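Local coordinates for protein possible prolidase (Bifidobacterium longum NCC2705, PDB 2P9B) that is a putative prolidase of the amidohydrolase family that probably hydrolyses carbon-nitrogen bonds, its substrate not being established, at residues P282-R286 and G287-L291; D147-A151 and G152-G156; Q46-P49 and S50-S54. All coordinates share one frame; numbering follows the deposited sequence.

Contact 1: P282-R286 and G287-L291; sequences PNALR and GYSAL
Ala284 and Gly287 close a type I beta turn in the loop that leads from helix 272-279 into strand 290-292, part of the parallel sheet of the TIM-barrel type of fold to which amidohydrolases belong. The backbone bond of the turn runs from Gly287 N to Ala284 O over 3.2 Å. Glycine suits the last position because phi is 81° there, a conformation in which a CB would press against Arg286 O.

Van der Waals packing fills the inside of the bend. The Ala284 methyl points toward the chain that follows, and its CB rests 3.4 Å from Tyr288 O; so small a group fits this buried spot beside Ser289, whose hydroxyl is bonded to Val261 O and Asn281 ND2.

Tyr288 and Arg286 make the larger side-chain meeting. A chi1 of 77° sets the tyrosine CG between its own backbone N and carbonyl carbon, which turns the ring back beside the arginine. Tyr288 CE2 lies 3.8 Å from Arg286 CB, while Arg286 O sits at the ring edge, 3.6 Å from Tyr288 CD2. The arginine chain bends at chi2 and chi3, and the guanidinium and ring planes lie 20° apart. The phenolic end overlaps: Tyr288 OH stands over the centre of one guanidinium face, 4.0 Å from Arg286 CZ.

Water-mediated bonds join the same two residues. Arginine's several N-H groups suit this place: NH1 is bonded to Ile385 O, and NH2 makes a weak bond to water 2, itself near enough to donate to Tyr288 O. Water 1 lies in the guanidinium plane at its edge, accepting from Arg286 N at 2.9 Å and from Arg286 NE at 3.2 Å, and probably donating to Tyr288 O, 2.9 Å away, though acceptors outnumber its protons.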
ATOM      1  N   PRO A 282       4.379  12.373  19.113  1.00 20.43           N
ATOM      2  CA  PRO A 282       5.393  13.428  19.025  1.00 21.57           C
ATOM      3  C   PRO A 282       6.710  12.997  18.385  1.00 22.04           C
ATOM      4  O   PRO A 282       7.505  13.841  17.966  1.00 22.90           O
ATOM      5  CB  PRO A 282       5.561  13.860  20.480  1.00 22.84           C
ATOM      6  CG  PRO A 282       5.342  12.583  21.225  1.00 23.26           C
ATOM      7  CD  PRO A 282       4.125  12.010  20.519  1.00 21.91           C
ATOM      8  N   ASN A 283       6.936  11.691  18.304  1.00 21.25           N
ATOM      9  CA  ASN A 283       8.172  11.182  17.725  1.00 20.45           C
ATOM     10  C   ASN A 283       8.036  10.716  16.279  1.00 18.99           C
ATOM     11  O   ASN A 283       9.021  10.334  15.656  1.00 18.45           O
ATOM     12  CB  ASN A 283       8.729  10.064  18.603  1.00 22.90           C
ATOM     13  CG  ASN A 283       9.119  10.562  19.984  1.00 27.47           C
ATOM     14  OD1 ASN A 283       9.947  11.459  20.112  1.00 28.73           O
ATOM     15  ND2 ASN A 283       8.514   9.991  21.021  1.00 29.47           N
ATOM     16  N   ALA A 284       6.817  10.747  15.749  1.00 17.93           N
ATOM     17  CA  ALA A 284       6.585  10.351  14.366  1.00 17.20           C
ATOM     18  C   ALA A 284       6.907  11.544  13.472  1.00 17.65           C
ATOM     19  O   ALA A 284       6.824  12.696  13.903  1.00 18.10           O
ATOM     20  CB  ALA A 284       5.132   9.919  14.167  1.00 16.12           C
ATOM     21  N   LEU A 285       7.269  11.268  12.225  1.00 16.52           N
ATOM     22  CA  LEU A 285       7.617  12.327  11.284  1.00 16.78           C
ATOM     23  C   LEU A 285       6.580  13.451  11.192  1.00 17.34           C
ATOM     24  O   LEU A 285       6.936  14.633  11.178  1.00 17.60           O
ATOM     25  CB  LEU A 285       7.856  11.729   9.896  1.00 15.14           C
ATOM     26  CG  LEU A 285       8.356  12.691   8.819  1.00 16.05           C
ATOM     27  CD1 LEU A 285       9.679  13.321   9.265  1.00 16.61           C
ATOM     28  CD2 LEU A 285       8.534  11.928   7.510  1.00 16.81           C
ATOM     29  N   ARG A 286       5.301  13.094  11.143  1.00 16.81           N
ATOM     30  CA  ARG A 286       4.253  14.100  11.030  1.00 18.30           C
ATOM     31  C   ARG A 286       3.351  14.231  12.254  1.00 17.18           C
ATOM     32  O   ARG A 286       2.258  14.788  12.175  1.00 17.80           O
ATOM     33  CB  ARG A 286       3.441  13.825   9.770  1.00 20.35           C
ATOM     34  CG  ARG A 286       4.321  13.914   8.531  1.00 23.33           C
ATOM     35  CD  ARG A 286       3.905  12.962   7.442  1.00 27.43           C
ATOM     36  NE  ARG A 286       3.828  11.577   7.904  1.00 26.60           N
ATOM     37  CZ  ARG A 286       3.577  10.552   7.098  1.00 28.17           C
ATOM     38  NH1 ARG A 286       3.395  10.771   5.804  1.00 27.17           N
ATOM     39  NH2 ARG A 286       3.476   9.321   7.581  1.00 28.87           N
ATOM     40  N   GLY A 287       3.824  13.727  13.388  1.00 17.05           N
ATOM     41  CA  GLY A 287       3.064  13.833  14.622  1.00 17.26           C
ATOM     42  C   GLY A 287       1.954  12.824  14.834  1.00 16.86           C
ATOM     43  O   GLY A 287       1.198  12.936  15.796  1.00 16.99           O
ATOM     44  N   TYR A 288       1.842  11.841  13.948  1.00 15.97           N
ATOM     45  CA  TYR A 288       0.806  10.827  14.094  1.00 15.66           C
ATOM     46  C   TYR A 288       1.275   9.531  13.448  1.00 14.45           C
ATOM     47  O   TYR A 288       2.181   9.540  12.625  1.00 14.49           O
ATOM     48  CB  TYR A 288      -0.493  11.291  13.421  1.00 17.65           C
ATOM     49  CG  TYR A 288      -0.482  11.172  11.915  1.00 18.24           C
ATOM     50  CD1 TYR A 288      -0.949  10.018  11.284  1.00 20.38           C
ATOM     51  CD2 TYR A 288       0.015  12.200  11.117  1.00 20.32           C
ATOM     52  CE1 TYR A 288      -0.921   9.894   9.897  1.00 19.92           C
ATOM     53  CE2 TYR A 288       0.049  12.086   9.733  1.00 21.22           C
ATOM     54  CZ  TYR A 288      -0.420  10.931   9.130  1.00 22.18           C
ATOM     55  OH  TYR A 288      -0.377  10.807   7.758  1.00 23.30           O
ATOM     56  N   SER A 289       0.656   8.420  13.833  1.00 14.05           N
ATOM     57  CA  SER A 289       1.001   7.127  13.261  1.00 12.94           C
ATOM     58  C   SER A 289      -0.247   6.584  12.591  1.00 12.54           C
ATOM     59  O   SER A 289      -1.361   6.943  12.963  1.00 13.92           O
ATOM     60  CB  SER A 289       1.489   6.171  14.350  1.00 14.30           C
ATOM     61  OG  SER A 289       2.733   6.602  14.867  1.00 13.37           O
ATOM     62  N   ALA A 290      -0.062   5.742  11.582  1.00 11.78           N
ATOM     63  CA  ALA A 290      -1.190   5.166  10.873  1.00 11.68           C
ATOM     64  C   ALA A 290      -1.141   3.650  10.972  1.00 11.53           C
ATOM     65  O   ALA A 290      -0.096   3.075  11.263  1.00 12.39           O
ATOM     66  CB  ALA A 290      -1.165   5.596   9.405  1.00 10.59           C
ATOM     67  N   LEU A 291      -2.281   3.014  10.738  1.00 11.78           N
ATOM     68  CA  LEU A 291      -2.373   1.560  10.787  1.00 11.53           C
ATOM     69  C   LEU A 291      -2.617   0.990   9.390  1.00  9.94           C
ATOM     70  O   LEU A 291      -3.457   1.500   8.653  1.00 11.09           O
ATOM     71  CB  LEU A 291      -3.523   1.147  11.706  1.00 10.65           C
ATOM     72  CG  LEU A 291      -3.859  -0.346  11.763  1.00 11.53           C
ATOM     73  CD1 LEU A 291      -2.715  -1.118  12.400  1.00 13.54           C
ATOM     74  CD2 LEU A 291      -5.130  -0.549  12.556  1.00 12.99           C
TER
HETATM   75  O   HOH W   1       4.296  10.367  10.783  1.00 15.31           O
HETATM   76  O   HOH W   2       1.931   8.210   9.775  1.00 17.54           O

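Contact 2: D147-A151 and G152-G156; sequences DQIDA and GQILG
Gln148 and Gln153 meet through the backbone in a Schellman motif, which ends helix 141-150 and turns the chain toward strand 158-160. The helix is the crossover of a beta-alpha-beta unit, since strand 158-160 pairs in parallel with strand 129-134, which precedes the helix.

Backbone bonds define the cap. Gln153 N donates to Gln148 O at 2.8 Å, and Gly152 N donates to Ile149 O at 2.9 Å; Ile154 N adds a weak bond to Gln148 O. Carbonyls of the last turn, which have run out of helical N-H partners, are thereby served by the chain that folds back over them. Gly152 takes a phi of 84°, and having no CB it avoids a clash with Ala151 O.

Side-chain packing lies beside the cap. The Gln148 and Ile154 side chains lie abreast and project in a common direction, with Gln148 CB 3.9 Å from Ile154 CG1; Ile154 also touches Lys118 of helix 113-126, so a branched aliphatic chain suits this seam between helices. Ile149 extends past the returning chain, and its CD1 comes 3.7 Å from Gly156 CA. Glycine fits there because a CB would run into that methyl. On the more exposed side, where a polar chain is at home, Gln153 keeps CG beside its backbone N (chi1 -55°), and its CB lies 3.5 Å from Gln148 O.

Two further links tie Ile149 to Ile154. Ile149 CA points its hydrogen at Ile154 O in a nearly straight C-H...O contact, 3.5 Å long with 159° at the hydrogen. Water 3 bridges the two carbonyls, donating to Ile149 O and to Ile154 O at 2.6 Å each.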
ATOM      1  N   ASP A 147      14.384   4.585  -9.470  1.00 12.81           N
ATOM      2  CA  ASP A 147      15.119   5.654 -10.129  1.00 14.60           C
ATOM      3  C   ASP A 147      14.923   5.657 -11.643  1.00 14.66           C
ATOM      4  O   ASP A 147      14.865   6.723 -12.259  1.00 16.48           O
ATOM      5  CB  ASP A 147      16.615   5.576  -9.788  1.00 15.77           C
ATOM      6  CG  ASP A 147      16.908   5.962  -8.343  1.00 18.04           C
ATOM      7  OD1 ASP A 147      16.022   6.558  -7.695  1.00 18.26           O
ATOM      8  OD2 ASP A 147      18.030   5.683  -7.861  1.00 18.91           O
ATOM      9  N   GLN A 148      14.807   4.477 -12.246  1.00 16.44           N
ATOM     10  CA  GLN A 148      14.608   4.399 -13.690  1.00 17.11           C
ATOM     11  C   GLN A 148      13.214   4.905 -14.049  1.00 16.74           C
ATOM     12  O   GLN A 148      13.034   5.606 -15.043  1.00 17.75           O
ATOM     13  CB  GLN A 148      14.795   2.964 -14.181  1.00 19.73           C
ATOM     14  CG  GLN A 148      16.179   2.407 -13.890  1.00 23.70           C
ATOM     15  CD  GLN A 148      16.314   0.953 -14.280  1.00 27.88           C
ATOM     16  OE1 GLN A 148      15.463   0.130 -13.952  1.00 28.53           O
ATOM     17  NE2 GLN A 148      17.396   0.626 -14.975  1.00 31.86           N
ATOM     18  N   ILE A 149      12.229   4.541 -13.233  1.00 15.50           N
ATOM     19  CA  ILE A 149      10.857   4.986 -13.451  1.00 15.79           C
ATOM     20  C   ILE A 149      10.783   6.508 -13.282  1.00 17.61           C
ATOM     21  O   ILE A 149      10.188   7.208 -14.107  1.00 17.82           O
ATOM     22  CB  ILE A 149       9.890   4.301 -12.445  1.00 15.18           C
ATOM     23  CG1 ILE A 149       9.817   2.802 -12.749  1.00 13.95           C
ATOM     24  CG2 ILE A 149       8.504   4.962 -12.501  1.00 14.49           C
ATOM     25  CD1 ILE A 149       9.024   1.980 -11.736  1.00 12.28           C
ATOM     26  N   ASP A 150      11.399   7.018 -12.220  1.00 19.63           N
ATOM     27  CA  ASP A 150      11.388   8.454 -11.952  1.00 23.60           C
ATOM     28  C   ASP A 150      12.067   9.238 -13.069  1.00 24.94           C
ATOM     29  O   ASP A 150      11.689  10.372 -13.359  1.00 26.01           O
ATOM     30  CB  ASP A 150      12.080   8.765 -10.618  1.00 25.98           C
ATOM     31  CG  ASP A 150      11.353   8.165  -9.425  1.00 30.00           C
ATOM     32  OD1 ASP A 150      10.205   7.699  -9.591  1.00 30.68           O
ATOM     33  OD2 ASP A 150      11.932   8.167  -8.318  1.00 31.90           O
ATOM     34  N   ALA A 151      13.068   8.630 -13.696  1.00 25.58           N
ATOM     35  CA  ALA A 151      13.787   9.281 -14.784  1.00 27.46           C
ATOM     36  C   ALA A 151      13.021   9.147 -16.102  1.00 27.61           C
ATOM     37  O   ALA A 151      13.389   9.757 -17.103  1.00 28.22           O
ATOM     38  CB  ALA A 151      15.182   8.681 -14.924  1.00 26.84           C
ATOM     39  N   GLY A 152      11.956   8.349 -16.093  1.00 27.59           N
ATOM     40  CA  GLY A 152      11.155   8.162 -17.294  1.00 27.55           C
ATOM     41  C   GLY A 152      11.693   7.113 -18.250  1.00 27.52           C
ATOM     42  O   GLY A 152      11.258   7.026 -19.402  1.00 27.58           O
ATOM     43  N   GLN A 153      12.637   6.311 -17.775  1.00 26.44           N
ATOM     44  CA  GLN A 153      13.249   5.267 -18.589  1.00 27.53           C
ATOM     45  C   GLN A 153      12.410   3.996 -18.655  1.00 27.08           C
ATOM     46  O   GLN A 153      12.496   3.237 -19.618  1.00 29.20           O
ATOM     47  CB  GLN A 153      14.620   4.903 -18.027  1.00 29.10           C
ATOM     48  CG  GLN A 153      15.564   6.069 -17.865  1.00 34.10           C
ATOM     49  CD  GLN A 153      16.798   5.682 -17.080  1.00 36.79           C
ATOM     50  OE1 GLN A 153      17.514   4.753 -17.454  1.00 38.82           O
ATOM     51  NE2 GLN A 153      17.051   6.389 -15.985  1.00 38.15           N
ATOM     52  N   ILE A 154      11.615   3.761 -17.617  1.00 25.20           N
ATOM     53  CA  ILE A 154      10.777   2.569 -17.544  1.00 24.68           C
ATOM     54  C   ILE A 154       9.365   2.942 -17.103  1.00 22.95           C
ATOM     55  O   ILE A 154       9.188   3.818 -16.255  1.00 21.60           O
ATOM     56  CB  ILE A 154      11.353   1.556 -16.519  1.00 26.05           C
ATOM     57  CG1 ILE A 154      12.755   1.110 -16.945  1.00 28.48           C
ATOM     58  CG2 ILE A 154      10.423   0.357 -16.381  1.00 28.01           C
ATOM     59  CD1 ILE A 154      12.808   0.405 -18.285  1.00 30.53           C
ATOM     60  N   LEU A 155       8.365   2.284 -17.687  1.00 21.04           N
ATOM     61  CA  LEU A 155       6.976   2.535 -17.321  1.00 19.57           C
ATOM     62  C   LEU A 155       6.718   1.759 -16.042  1.00 17.20           C
ATOM     63  O   LEU A 155       7.001   0.566 -15.967  1.00 18.59           O
ATOM     64  CB  LEU A 155       6.023   2.036 -18.415  1.00 20.13           C
ATOM     65  CG  LEU A 155       4.526   2.002 -18.064  1.00 20.93           C
ATOM     66  CD1 LEU A 155       4.005   3.413 -17.874  1.00 21.26           C
ATOM     67  CD2 LEU A 155       3.749   1.303 -19.175  1.00 22.60           C
ATOM     68  N   GLY A 156       6.191   2.434 -15.029  1.00 15.52           N
ATOM     69  CA  GLY A 156       5.924   1.747 -13.786  1.00 12.31           C
ATOM     70  C   GLY A 156       5.256   2.640 -12.769  1.00 11.72           C
ATOM     71  O   GLY A 156       5.076   3.835 -13.004  1.00 13.21           O
TER
HETATM   72  O   HOH W   3       8.675   6.394 -16.120  1.00 29.07           O

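Contact 3: Q46-P49 and S50-S54; sequences QVAP and SIETS
Pro49 and Thr53 are joined where strand 44-49, an outermost strand of a four-stranded mixed sheet, runs into a short 3-10 turn at residues 50-52. The tight part is centred on Pro49 O. It accepts from Glu52 N at 3.2 Å and from Thr53 OG1 at 2.8 Å, the two donors arriving from opposite faces of the carbonyl plane. Threonine suits its place because its chi1 of -52° holds OG1 beside its own backbone N, facing the end of the strand, while the methyl CG2 turns back along the strand toward Gln46. OG1 also packs on the small side chain of Ala48, 3.5 Å from its CB. Behind the turn, the buried Ser50 hydroxyl is bonded to Thr35 OG1 and His18 N, tying the turn to the sheet.

Toward solvent the contact is looser. Glu52 has its CG between backbone N and carbonyl carbon (chi1 58°), then extends across the proline ring at a slant, OE2 lying 3.6 Å from Pro49 CD. Glutamate suits this exposed place: its aliphatic part lies on the ring while its charge stays at the surface. The Gln46 and Thr53 side chains pass antiparallel to one another, Gln46 OE1 lying 3.6 Å from Thr53 CG2.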
ATOM      1  N   GLN A  46      -7.319  19.997 -15.983  1.00 20.65           N
ATOM      2  CA  GLN A  46      -8.725  20.339 -15.811  1.00 21.08           C
ATOM      3  C   GLN A  46      -9.550  19.141 -15.380  1.00 19.70           C
ATOM      4  O   GLN A  46      -9.263  18.011 -15.767  1.00 19.21           O
ATOM      5  CB  GLN A  46      -9.334  20.851 -17.120  1.00 22.85           C
ATOM      6  CG  GLN A  46      -8.668  22.049 -17.762  1.00 27.64           C
ATOM      7  CD  GLN A  46      -9.388  22.469 -19.035  1.00 29.76           C
ATOM      8  OE1 GLN A  46     -10.576  22.794 -19.008  1.00 30.21           O
ATOM      9  NE2 GLN A  46      -8.675  22.454 -20.154  1.00 29.09           N
ATOM     10  N   VAL A  47     -10.578  19.410 -14.582  1.00 19.07           N
ATOM     11  CA  VAL A  47     -11.528  18.399 -14.129  1.00 17.98           C
ATOM     12  C   VAL A  47     -12.855  19.145 -14.115  1.00 18.62           C
ATOM     13  O   VAL A  47     -13.140  19.893 -13.183  1.00 21.18           O
ATOM     14  CB  VAL A  47     -11.230  17.890 -12.706  1.00 17.38           C
ATOM     15  CG1 VAL A  47     -12.290  16.878 -12.297  1.00 18.43           C
ATOM     16  CG2 VAL A  47      -9.852  17.256 -12.650  1.00 16.15           C
ATOM     17  N   ALA A  48     -13.660  18.963 -15.153  1.00 17.51           N
ATOM     18  CA  ALA A  48     -14.923  19.684 -15.224  1.00 17.43           C
ATOM     19  C   ALA A  48     -15.959  18.986 -16.093  1.00 15.72           C
ATOM     20  O   ALA A  48     -15.634  18.069 -16.847  1.00 15.59           O
ATOM     21  CB  ALA A  48     -14.664  21.091 -15.755  1.00 17.42           C
ATOM     22  N   PRO A  49     -17.230  19.411 -15.994  1.00 15.95           N
ATOM     23  CA  PRO A  49     -18.302  18.809 -16.792  1.00 15.86           C
ATOM     24  C   PRO A  49     -17.885  18.801 -18.263  1.00 14.68           C
ATOM     25  O   PRO A  49     -17.392  19.798 -18.781  1.00 15.82           O
ATOM     26  CB  PRO A  49     -19.483  19.741 -16.533  1.00 16.49           C
ATOM     27  CG  PRO A  49     -19.256  20.155 -15.108  1.00 16.82           C
ATOM     28  CD  PRO A  49     -17.765  20.449 -15.095  1.00 16.85           C
ATOM     29  N   SER A  50     -18.078  17.666 -18.917  1.00 15.27           N
ATOM     30  CA  SER A  50     -17.706  17.512 -20.312  1.00 16.73           C
ATOM     31  C   SER A  50     -18.375  18.531 -21.231  1.00 16.27           C
ATOM     32  O   SER A  50     -17.750  19.057 -22.148  1.00 17.37           O
ATOM     33  CB  SER A  50     -18.053  16.097 -20.788  1.00 18.55           C
ATOM     34  OG  SER A  50     -17.378  15.121 -20.016  1.00 19.69           O
ATOM     35  N   ILE A  51     -19.643  18.815 -20.976  1.00 18.62           N
ATOM     36  CA  ILE A  51     -20.387  19.743 -21.816  1.00 18.80           C
ATOM     37  C   ILE A  51     -19.754  21.125 -21.938  1.00 18.32           C
ATOM     38  O   ILE A  51     -19.923  21.795 -22.956  1.00 18.85           O
ATOM     39  CB  ILE A  51     -21.838  19.890 -21.309  1.00 20.98           C
ATOM     40  CG1 ILE A  51     -22.686  20.614 -22.353  1.00 21.78           C
ATOM     41  CG2 ILE A  51     -21.856  20.651 -19.996  1.00 20.27           C
ATOM     42  CD1 ILE A  51     -24.173  20.594 -22.038  1.00 25.20           C
ATOM     43  N   GLU A  52     -19.017  21.554 -20.920  1.00 18.66           N
ATOM     44  CA  GLU A  52     -18.400  22.881 -20.951  1.00 20.36           C
ATOM     45  C   GLU A  52     -16.896  22.847 -21.162  1.00 22.12           C
ATOM     46  O   GLU A  52     -16.242  23.892 -21.184  1.00 21.67           O
ATOM     47  CB  GLU A  52     -18.686  23.623 -19.643  1.00 22.17           C
ATOM     48  CG  GLU A  52     -18.183  22.890 -18.412  1.00 24.35           C
ATOM     49  CD  GLU A  52     -18.402  23.656 -17.116  1.00 24.83           C
ATOM     50  OE1 GLU A  52     -19.529  24.133 -16.880  1.00 23.17           O
ATOM     51  OE2 GLU A  52     -17.441  23.766 -16.326  1.00 26.58           O
ATOM     52  N   THR A  53     -16.345  21.653 -21.333  1.00 21.57           N
ATOM     53  CA  THR A  53     -14.908  21.525 -21.497  1.00 22.36           C
ATOM     54  C   THR A  53     -14.481  21.219 -22.922  1.00 23.70           C
ATOM     55  O   THR A  53     -14.772  20.150 -23.449  1.00 23.58           O
ATOM     56  CB  THR A  53     -14.363  20.430 -20.563  1.00 21.20           C
ATOM     57  OG1 THR A  53     -14.806  20.689 -19.224  1.00 22.80           O
ATOM     58  CG2 THR A  53     -12.841  20.415 -20.588  1.00 21.41           C
ATOM     59  N   SER A  54     -13.792  22.172 -23.541  1.00 25.94           N
ATOM     60  CA  SER A  54     -13.312  21.991 -24.902  1.00 29.94           C
ATOM     61  C   SER A  54     -11.946  21.317 -24.844  1.00 31.35           C
ATOM     62  O   SER A  54     -11.134  21.624 -23.972  1.00 31.30           O
ATOM     63  CB  SER A  54     -13.193  23.339 -25.615  1.00 31.71           C
ATOM     64  OG  SER A  54     -12.254  24.180 -24.961  1.00 35.69           O
TER

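How the contacts relate
Contact 3 comes first along the chain, then contact 2, then contact 1, and none touches another. Contact 3 leaves strand 44-49 in the small beta-sheet near the N-terminal end, its centre about 32 Å from the centre of the chain. Contacts 1 and 2 both belong to the amidohydrolase family region and lie by separate strands of what is probably one TIM-type barrel: contact 2 leads into strand 158-160, contact 1 into strand 290-292. Their centres are 30 Å apart; that of contact 3 lies 31 Å from that of contact 2 and 39 Å from that of contact 1. Each is a local turn at a strand or helix end, so the three redirect the chain at separate points of the fold.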